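Local coordinates for protein putative metal-dependent phosphoesterase (Bifidobacterium adolescentis, PDB 3O0F) that hydrolyses phosphoesters with the help of bound iron and zinc ions and binds adenosine monophosphate in its active site, at residues Val232-Gly236 against Pro268-Asn274; His86-Tyr92 against Gly197-His203. One frame throughout, in Å; residues are numbered along the deposited sequence.

Contact 1 (Val232-Gly236 against Pro268-Asn274); sequences VWHRG and PNGLGEN. With EDO (1,2-ethanediol), chain G.
Arg235 and Glu273 form a two-pronged, side-on salt bridge. NE of Arg235 donates to OE2 of Glu273 at 2.9 Å, and NH2 of Arg235 donates to OE1 of Glu273 at 2.8 Å. Both bonds are nearly straight and meet the syn sides, somewhat out of the carboxylate plane. The guanidinium and carboxylate planes are 9° apart. A bend at chi3 (56°) turns the guanidinium edge to the acid. Over one guanidinium face lies the amide of Asn269, stacked at 24°, with its CG 3.6 Å from Arg235 NE. Pro268 CG touches NH1 obliquely. Asn274 packs against the Trp233 backbone, its CB 3.1 Å from Trp233 O. Water 1 accepts from Arg235 N, within reach of Glu273 OE2 and Asn274 OD1.

The contact lies at the C-terminal end of strand 229-233, on the metal-site side of the PHP fold. There the loop after strand 255-258 folds back over the strand end. Gly270 to Glu273 make a type II turn, closed by Glu273 N to Gly270 O. Gly270 N also donates to OE1 of Glu273, from above the carboxylate plane, at 3.0 Å. A glutamine in place of Glu273 would probably leave the Arg235 charge without its mate and weaken the tie between strand end and loop. Farther out, Asn269 ND2 is held by Ser260 O. His234 NE2 is hydrogen-bonded to Asp261 OD2, an iron ligand with His18.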
ATOM      1  N   VAL A 232       3.732  12.334   3.081  1.00 13.41           N
ATOM      2  CA  VAL A 232       3.124  13.622   2.991  1.00 13.36           C
ATOM      3  C   VAL A 232       2.663  13.928   1.589  1.00 14.18           C
ATOM      4  O   VAL A 232       1.528  14.446   1.382  1.00 11.85           O
ATOM      5  CB  VAL A 232       4.083  14.763   3.496  1.00 16.35           C
ATOM      6  CG1 VAL A 232       3.435  16.133   3.264  1.00 11.58           C
ATOM      7  CG2 VAL A 232       4.417  14.538   4.989  1.00 17.76           C
ATOM      8  N   TRP A 233       3.515  13.620   0.619  1.00 13.22           N
ATOM      9  CA  TRP A 233       3.229  13.992  -0.762  1.00 14.83           C
ATOM     10  C   TRP A 233       2.397  12.878  -1.384  1.00 13.10           C
ATOM     11  O   TRP A 233       2.929  11.895  -1.911  1.00 10.36           O
ATOM     12  CB  TRP A 233       4.502  14.253  -1.534  1.00 14.87           C
ATOM     13  CG  TRP A 233       5.557  15.015  -0.756  1.00 12.43           C
ATOM     14  CD1 TRP A 233       6.808  14.599  -0.474  1.00 16.16           C
ATOM     15  CD2 TRP A 233       5.426  16.326  -0.205  1.00 14.57           C
ATOM     16  NE1 TRP A 233       7.490  15.588   0.218  1.00 17.66           N
ATOM     17  CE2 TRP A 233       6.653  16.650   0.406  1.00 16.92           C
ATOM     18  CE3 TRP A 233       4.386  17.271  -0.185  1.00 18.88           C
ATOM     19  CZ2 TRP A 233       6.872  17.880   1.055  1.00 19.29           C
ATOM     20  CZ3 TRP A 233       4.595  18.494   0.451  1.00 25.34           C
ATOM     21  CH2 TRP A 233       5.837  18.785   1.061  1.00 23.87           C
ATOM     22  N   HIS A 234       1.075  13.042  -1.298  1.00 12.08           N
ATOM     23  CA  HIS A 234       0.121  12.015  -1.713  1.00 11.98           C
ATOM     24  C   HIS A 234      -1.172  12.735  -2.050  1.00 15.17           C
ATOM     25  O   HIS A 234      -1.579  13.654  -1.349  1.00 13.25           O
ATOM     26  CB  HIS A 234      -0.100  11.006  -0.601  1.00 14.15           C
ATOM     27  CG  HIS A 234      -0.974   9.833  -0.974  1.00 16.23           C
ATOM     28  ND1 HIS A 234      -2.345   9.912  -1.025  1.00 18.14           N
ATOM     29  CD2 HIS A 234      -0.665   8.541  -1.248  1.00 27.03           C
ATOM     30  CE1 HIS A 234      -2.845   8.739  -1.368  1.00 19.52           C
ATOM     31  NE2 HIS A 234      -1.849   7.883  -1.489  1.00 21.43           N
ATOM     32  N   ARG A 235      -1.815  12.322  -3.128  1.00 13.14           N
ATOM     33  CA  ARG A 235      -3.030  13.011  -3.594  1.00 13.76           C
ATOM     34  C   ARG A 235      -4.176  12.996  -2.571  1.00 16.78           C
ATOM     35  O   ARG A 235      -5.005  13.897  -2.605  1.00 17.93           O
ATOM     36  CB  ARG A 235      -3.519  12.435  -4.928  1.00 14.74           C
ATOM     37  CG  ARG A 235      -4.112  11.000  -4.865  1.00 13.93           C
ATOM     38  CD  ARG A 235      -5.060  10.762  -6.026  1.00 16.60           C
ATOM     39  NE  ARG A 235      -4.408  11.002  -7.325  1.00 13.91           N
ATOM     40  CZ  ARG A 235      -5.053  11.223  -8.474  1.00 21.26           C
ATOM     41  NH1 ARG A 235      -6.375  11.235  -8.547  1.00 22.61           N
ATOM     42  NH2 ARG A 235      -4.364  11.412  -9.561  1.00 16.23           N
ATOM     43  N   GLY A 236      -4.196  12.030  -1.660  1.00 17.83           N
ATOM     44  CA  GLY A 236      -5.174  11.977  -0.558  1.00 22.53           C
ATOM     45  C   GLY A 236      -4.966  12.915   0.644  1.00 24.79           C
ATOM     46  O   GLY A 236      -5.869  13.058   1.505  1.00 22.90           O
ATOM     47  N   PRO A 268      -7.121   6.283 -11.029  1.00 19.59           N
ATOM     48  CA  PRO A 268      -6.621   7.389 -11.838  1.00 20.42           C
ATOM     49  C   PRO A 268      -5.173   7.824 -11.508  1.00 18.45           C
ATOM     50  O   PRO A 268      -4.548   8.510 -12.334  1.00 16.28           O
ATOM     51  CB  PRO A 268      -7.598   8.510 -11.503  1.00 19.99           C
ATOM     52  CG  PRO A 268      -8.038   8.208 -10.122  1.00 22.72           C
ATOM     53  CD  PRO A 268      -8.098   6.737 -10.017  1.00 19.79           C
ATOM     54  N   ASN A 269      -4.638   7.412 -10.353  1.00 16.51           N
ATOM     55  CA  ASN A 269      -3.278   7.845  -9.872  1.00 15.26           C
ATOM     56  C   ASN A 269      -2.194   7.557 -10.930  1.00 15.85           C
ATOM     57  O   ASN A 269      -2.055   6.422 -11.410  1.00 17.17           O
ATOM     58  CB  ASN A 269      -2.922   7.134  -8.544  1.00 14.05           C
ATOM     59  CG  ASN A 269      -3.890   7.440  -7.465  1.00 16.82           C
ATOM     60  OD1 ASN A 269      -5.103   7.463  -7.721  1.00 21.10           O
ATOM     61  ND2 ASN A 269      -3.407   7.702  -6.266  1.00 14.17           N
ATOM     62  N   GLY A 270      -1.482   8.600 -11.340  1.00 12.47           N
ATOM     63  CA  GLY A 270      -0.391   8.480 -12.303  1.00 13.58           C
ATOM     64  C   GLY A 270       0.936   8.110 -11.680  1.00 13.47           C
ATOM     65  O   GLY A 270       1.320   8.657 -10.649  1.00 13.70           O
ATOM     66  N   LEU A 271       1.655   7.199 -12.337  1.00 13.68           N
ATOM     67  CA  LEU A 271       2.937   6.739 -11.861  1.00 15.57           C
ATOM     68  C   LEU A 271       3.783   7.970 -11.801  1.00 15.42           C
ATOM     69  O   LEU A 271       3.773   8.768 -12.736  1.00 11.83           O
ATOM     70  CB  LEU A 271       3.579   5.718 -12.811  1.00 12.73           C
ATOM     71  CG  LEU A 271       4.898   5.028 -12.401  1.00 10.59           C
ATOM     72  CD1 LEU A 271       4.779   4.336 -11.063  1.00 13.83           C
ATOM     73  CD2 LEU A 271       5.258   3.991 -13.514  1.00  8.59           C
ATOM     74  N   GLY A 272       4.439   8.174 -10.677  1.00 15.05           N
ATOM     75  CA  GLY A 272       5.307   9.324 -10.535  1.00 15.22           C
ATOM     76  C   GLY A 272       4.673  10.636 -10.173  1.00 17.28           C
ATOM     77  O   GLY A 272       5.381  11.636 -10.086  1.00 13.69           O
ATOM     78  N   GLU A 273       3.370  10.671  -9.921  1.00 14.90           N
ATOM     79  CA  GLU A 273       2.687  11.959  -9.664  1.00 15.25           C
ATOM     80  C   GLU A 273       3.108  12.616  -8.350  1.00 16.81           C
ATOM     81  O   GLU A 273       2.903  13.802  -8.174  1.00 16.48           O
ATOM     82  CB  GLU A 273       1.159  11.797  -9.653  1.00 15.74           C
ATOM     83  CG  GLU A 273       0.569  11.147  -8.417  1.00 19.15           C
ATOM     84  CD  GLU A 273      -0.974  10.939  -8.491  1.00 17.60           C
ATOM     85  OE1 GLU A 273      -1.566  11.060  -9.596  1.00 17.36           O
ATOM     86  OE2 GLU A 273      -1.581  10.589  -7.446  1.00 17.10           O
ATOM     87  N   ASN A 274       3.601  11.826  -7.398  1.00 14.31           N
ATOM     88  CA  ASN A 274       4.242  12.370  -6.191  1.00 13.85           C
ATOM     89  C   ASN A 274       5.445  11.511  -5.890  1.00 13.10           C
ATOM     90  O   ASN A 274       5.483  10.298  -6.228  1.00 11.08           O
ATOM     91  CB  ASN A 274       3.290  12.387  -4.952  1.00 13.67           C
ATOM     92  CG  ASN A 274       2.343  13.563  -4.950  1.00 18.11           C
ATOM     93  OD1 ASN A 274       1.102  13.387  -5.026  1.00 19.49           O
ATOM     94  ND2 ASN A 274       2.898  14.780  -4.856  1.00  9.57           N
TER
HETATM   95  C1  EDO G 306       1.410   5.594 -15.655  1.00 30.04           C
HETATM   96  O1  EDO G 306       0.447   6.042 -14.643  1.00 18.51           O
HETATM   97  C2  EDO G 306       0.830   4.641 -16.701  1.00 28.07           C
HETATM   98  O2  EDO G 306       0.644   3.293 -16.189  1.00 28.02           O
HETATM   99  O   HOH W   1      -0.299  10.772  -5.026  1.00 13.75           O

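Contact 2 (His86-Tyr92 against Gly197-His203). With FE (Fe (III) ion), chain D.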
ATOM      1  N   HIS A  86      -2.819   2.413   7.015  1.00 10.89           N
ATOM      2  CA  HIS A  86      -1.936   1.677   6.146  1.00 15.50           C
ATOM      3  C   HIS A  86      -0.492   2.113   6.437  1.00 14.92           C
ATOM      4  O   HIS A  86      -0.201   3.315   6.538  1.00 14.44           O
ATOM      5  CB  HIS A  86      -2.347   1.939   4.693  1.00 17.63           C
ATOM      6  CG  HIS A  86      -3.617   1.236   4.295  1.00 26.90           C
ATOM      7  ND1 HIS A  86      -4.019   1.096   2.986  1.00 33.02           N
ATOM      8  CD2 HIS A  86      -4.549   0.592   5.041  1.00 36.98           C
ATOM      9  CE1 HIS A  86      -5.156   0.424   2.941  1.00 36.18           C
ATOM     10  NE2 HIS A  86      -5.498   0.102   4.175  1.00 39.85           N
HETATM   11  N   MSE A  87       0.376   1.120   6.613  1.00 11.89           N
HETATM   12  CA  MSE A  87       1.773   1.332   6.960  1.00 14.33           C
HETATM   13  C   MSE A  87       2.622   0.839   5.801  1.00 15.05           C
HETATM   14  O   MSE A  87       2.511  -0.311   5.410  1.00 19.15           O
HETATM   15  CB  MSE A  87       2.144   0.488   8.159  1.00 13.71           C
HETATM   16  CG  MSE A  87       1.189   0.685   9.349  1.00 32.16           C
HETATM   17 SE   MSE A  87       1.704   2.101  10.552  0.75 62.88          SE
HETATM   18  CE  MSE A  87       3.060   3.085   9.583  1.00 56.44           C
ATOM     19  N   LEU A  88       3.524   1.673   5.323  1.00 13.68           N
ATOM     20  CA  LEU A  88       4.488   1.284   4.309  1.00 13.14           C
ATOM     21  C   LEU A  88       5.748   0.796   5.050  1.00 13.83           C
ATOM     22  O   LEU A  88       6.240   1.487   5.954  1.00 17.49           O
ATOM     23  CB  LEU A  88       4.810   2.502   3.438  1.00 14.44           C
ATOM     24  CG  LEU A  88       3.716   3.056   2.529  1.00 14.10           C
ATOM     25  CD1 LEU A  88       4.157   4.400   1.980  1.00 14.85           C
ATOM     26  CD2 LEU A  88       3.346   2.128   1.379  1.00 22.48           C
ATOM     27  N   ALA A  89       6.228  -0.385   4.664  1.00 11.00           N
ATOM     28  CA  ALA A  89       7.369  -1.062   5.291  1.00 12.45           C
ATOM     29  C   ALA A  89       8.384  -1.322   4.220  1.00  8.86           C
ATOM     30  O   ALA A  89       8.070  -1.948   3.218  1.00  8.74           O
ATOM     31  CB  ALA A  89       6.947  -2.373   5.898  1.00  9.89           C
ATOM     32  N   PHE A  90       9.582  -0.791   4.389  1.00  8.29           N
ATOM     33  CA  PHE A  90      10.600  -0.948   3.357  1.00  9.14           C
ATOM     34  C   PHE A  90      11.854  -1.634   3.920  1.00 10.71           C
ATOM     35  O   PHE A  90      12.234  -1.421   5.090  1.00  9.26           O
ATOM     36  CB  PHE A  90      11.034   0.410   2.818  1.00 10.86           C
ATOM     37  CG  PHE A  90       9.931   1.175   2.149  1.00  9.35           C
ATOM     38  CD1 PHE A  90       9.506   0.819   0.872  1.00 10.27           C
ATOM     39  CD2 PHE A  90       9.322   2.227   2.798  1.00 14.62           C
ATOM     40  CE1 PHE A  90       8.442   1.510   0.261  1.00 13.66           C
ATOM     41  CE2 PHE A  90       8.304   2.957   2.182  1.00 10.09           C
ATOM     42  CZ  PHE A  90       7.865   2.580   0.922  1.00 13.75           C
ATOM     43  N   GLN A  91      12.508  -2.375   3.039  1.00  9.99           N
ATOM     44  CA  GLN A  91      13.863  -2.896   3.278  1.00 11.65           C
ATOM     45  C   GLN A  91      13.985  -3.670   4.572  1.00  9.70           C
ATOM     46  O   GLN A  91      14.871  -3.411   5.395  1.00 12.37           O
ATOM     47  CB  GLN A  91      14.893  -1.751   3.194  1.00 14.31           C
ATOM     48  CG  GLN A  91      14.917  -1.078   1.782  1.00 11.90           C
ATOM     49  CD  GLN A  91      15.458  -1.993   0.688  1.00 17.11           C
ATOM     50  OE1 GLN A  91      14.771  -2.276  -0.296  1.00 13.85           O
ATOM     51  NE2 GLN A  91      16.711  -2.447   0.851  1.00 11.23           N
ATOM     52  N   TYR A  92      13.088  -4.625   4.755  1.00 11.82           N
ATOM     53  CA  TYR A  92      13.121  -5.519   5.925  1.00 12.56           C
ATOM     54  C   TYR A  92      13.438  -6.932   5.469  1.00 13.56           C
ATOM     55  O   TYR A  92      13.318  -7.248   4.280  1.00 11.73           O
ATOM     56  CB  TYR A  92      11.803  -5.471   6.681  1.00 11.53           C
ATOM     57  CG  TYR A  92      10.627  -5.889   5.882  1.00 12.57           C
ATOM     58  CD1 TYR A  92      10.236  -7.210   5.830  1.00 12.03           C
ATOM     59  CD2 TYR A  92       9.891  -4.955   5.169  1.00 14.95           C
ATOM     60  CE1 TYR A  92       9.143  -7.600   5.104  1.00 17.55           C
ATOM     61  CE2 TYR A  92       8.795  -5.330   4.415  1.00 13.95           C
ATOM     62  CZ  TYR A  92       8.417  -6.641   4.393  1.00 16.11           C
ATOM     63  OH  TYR A  92       7.336  -7.005   3.647  1.00 17.90           O
ATOM     64  N   GLY A 197      13.408  -3.353   9.267  1.00 12.22           N
ATOM     65  CA  GLY A 197      12.896  -2.448   8.244  1.00  9.07           C
ATOM     66  C   GLY A 197      12.633  -1.015   8.680  1.00  9.56           C
ATOM     67  O   GLY A 197      12.849  -0.616   9.828  1.00 12.36           O
ATOM     68  N   VAL A 198      12.048  -0.270   7.753  1.00  9.98           N
ATOM     69  CA  VAL A 198      11.742   1.133   7.904  1.00 10.92           C
ATOM     70  C   VAL A 198      10.247   1.222   7.705  1.00  7.59           C
ATOM     71  O   VAL A 198       9.684   0.714   6.723  1.00 11.11           O
ATOM     72  CB  VAL A 198      12.525   1.993   6.867  1.00 12.23           C
ATOM     73  CG1 VAL A 198      12.165   3.523   6.944  1.00 10.45           C
ATOM     74  CG2 VAL A 198      14.016   1.756   7.052  1.00 12.08           C
ATOM     75  N   VAL A 199       9.596   1.908   8.624  1.00  7.81           N
ATOM     76  CA  VAL A 199       8.137   1.978   8.630  1.00  9.57           C
ATOM     77  C   VAL A 199       7.630   3.425   8.536  1.00 11.34           C
ATOM     78  O   VAL A 199       8.075   4.332   9.258  1.00 12.00           O
ATOM     79  CB  VAL A 199       7.513   1.170   9.850  1.00 11.97           C
ATOM     80  CG1 VAL A 199       7.999   1.698  11.158  1.00 17.14           C
ATOM     81  CG2 VAL A 199       5.989   1.199   9.762  1.00 15.05           C
ATOM     82  N   VAL A 200       6.673   3.636   7.642  1.00 11.95           N
ATOM     83  CA  VAL A 200       6.153   4.988   7.319  1.00 12.73           C
ATOM     84  C   VAL A 200       4.614   4.921   7.362  1.00 14.07           C
ATOM     85  O   VAL A 200       4.058   3.997   6.823  1.00 15.55           O
ATOM     86  CB  VAL A 200       6.650   5.406   5.902  1.00 13.02           C
ATOM     87  CG1 VAL A 200       5.947   6.708   5.396  1.00 14.96           C
ATOM     88  CG2 VAL A 200       8.203   5.501   5.858  1.00 10.28           C
ATOM     89  N   ALA A 201       3.939   5.880   8.005  1.00 11.66           N
ATOM     90  CA  ALA A 201       2.472   5.940   7.993  1.00 13.01           C
ATOM     91  C   ALA A 201       2.025   6.491   6.602  1.00 14.24           C
ATOM     92  O   ALA A 201       2.454   7.561   6.184  1.00 14.60           O
ATOM     93  CB  ALA A 201       1.948   6.849   9.167  1.00 14.80           C
ATOM     94  N   ALA A 202       1.227   5.700   5.883  1.00 12.00           N
ATOM     95  CA  ALA A 202       0.739   6.030   4.523  1.00 14.19           C
ATOM     96  C   ALA A 202      -0.490   6.977   4.569  1.00 17.19           C
ATOM     97  O   ALA A 202      -1.324   6.854   5.454  1.00 16.18           O
ATOM     98  CB  ALA A 202       0.364   4.752   3.758  1.00 11.90           C
ATOM     99  N   HIS A 203      -0.526   7.932   3.642  1.00 19.23           N
ATOM    100  CA  HIS A 203      -1.608   8.943   3.433  1.00 17.83           C
ATOM    101  C   HIS A 203      -2.396   9.254   4.734  1.00 19.65           C
ATOM    102  O   HIS A 203      -3.613   9.039   4.814  1.00 19.57           O
ATOM    103  CB  HIS A 203      -2.545   8.458   2.292  1.00 18.86           C
ATOM    104  CG  HIS A 203      -2.933   7.009   2.395  1.00 19.91           C
ATOM    105  ND1 HIS A 203      -3.759   6.527   3.396  1.00 26.59           N
ATOM    106  CD2 HIS A 203      -2.608   5.933   1.631  1.00 23.25           C
ATOM    107  CE1 HIS A 203      -3.918   5.218   3.253  1.00 23.55           C
ATOM    108  NE2 HIS A 203      -3.224   4.833   2.195  1.00 23.95           N
TER
HETATM  109 FE    FE D 303      -3.290   2.714   1.322  1.00 27.28          FE
HETATM  110  O   HOH W   2      -3.084   5.394   6.832  1.00 26.12           O
HETATM  111  O   HOH W   3      -2.305   3.468  -0.256  1.00 24.80           O
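His86 and His203, one from each segment at the same end of the strand pair, bind one iron ion. ND1 of His86 is 2.4 Å from the iron, and NE2 of His203 is 2.3 Å from it. The rings are set obliquely, with planes at 60°. His203 presents its ring edge to His86 ND1, while Ala202 CB lies against one of its faces. The first torsion of His203 (chi1 45°) places CG between the backbone N and the carbonyl carbon, and NE2 reaches the iron from there. Water 3 is a further ligand, and Glu75 also binds this ion. AMP touches His86.

Five backbone hydrogen bonds join the strands. Leu88 with Val200 and Phe90 with Val198 are hydrogen-bonded pairs, each with two bonds. Ala202 N to His86 O, 2.9 Å, adds the fifth. Met87 with Ala201 and Ala89 with Val199 are the non-hydrogen-bonded pairs, and Val199 CA makes a CA-H...O contact to Leu88 O at 3.3 Å. Water 2 bridges His86 N and Ala202 O just beyond the last bond. This antiparallel pair lies inside the seven-stranded mixed sheet of the PHP domain, a distorted (beta/alpha)7 barrel, and its metal-binding end opens into the active site.

Apolar packing occurs on both faces of the sheet. On one, the selenomethionine at Met87 bends at chi2 and chi3, which folds CE over the neighbouring strand, against Val199 CG2 (3.5 Å) and Ala201 CB, and close to Val200 O. Helix 185-194 packs on this face. On the other, Leu88 CG lies 4.0 Å from Ala202 CB, and Val200 CG2 meets the edge of the Phe90 ring. Helix 278-287 touches Phe90 and Val198 there. At the far end, Tyr92 CB packs on Gly197 CA; a CB there would clash.

From the N terminus, the chain first runs through strands 15-19, 44-47 and 70-80 before reaching strand 83-90. Contact 2 then closes a mostly helical loop of 104 residues by pairing 86-92 with 197-203. Contact 1 opens only after this, at 232-236, and closes a shorter loop of 31 residues at 268-274. The two loops follow in series and neither nests nor crosses. Contact 2 joins two strands inside the sheet. Contact 1 ties the end of the next strand, 229-233, to the loop leading to helix 278-287. Their centres are about 17 Å apart, but they touch where His234 packs on His203, beside the metal site.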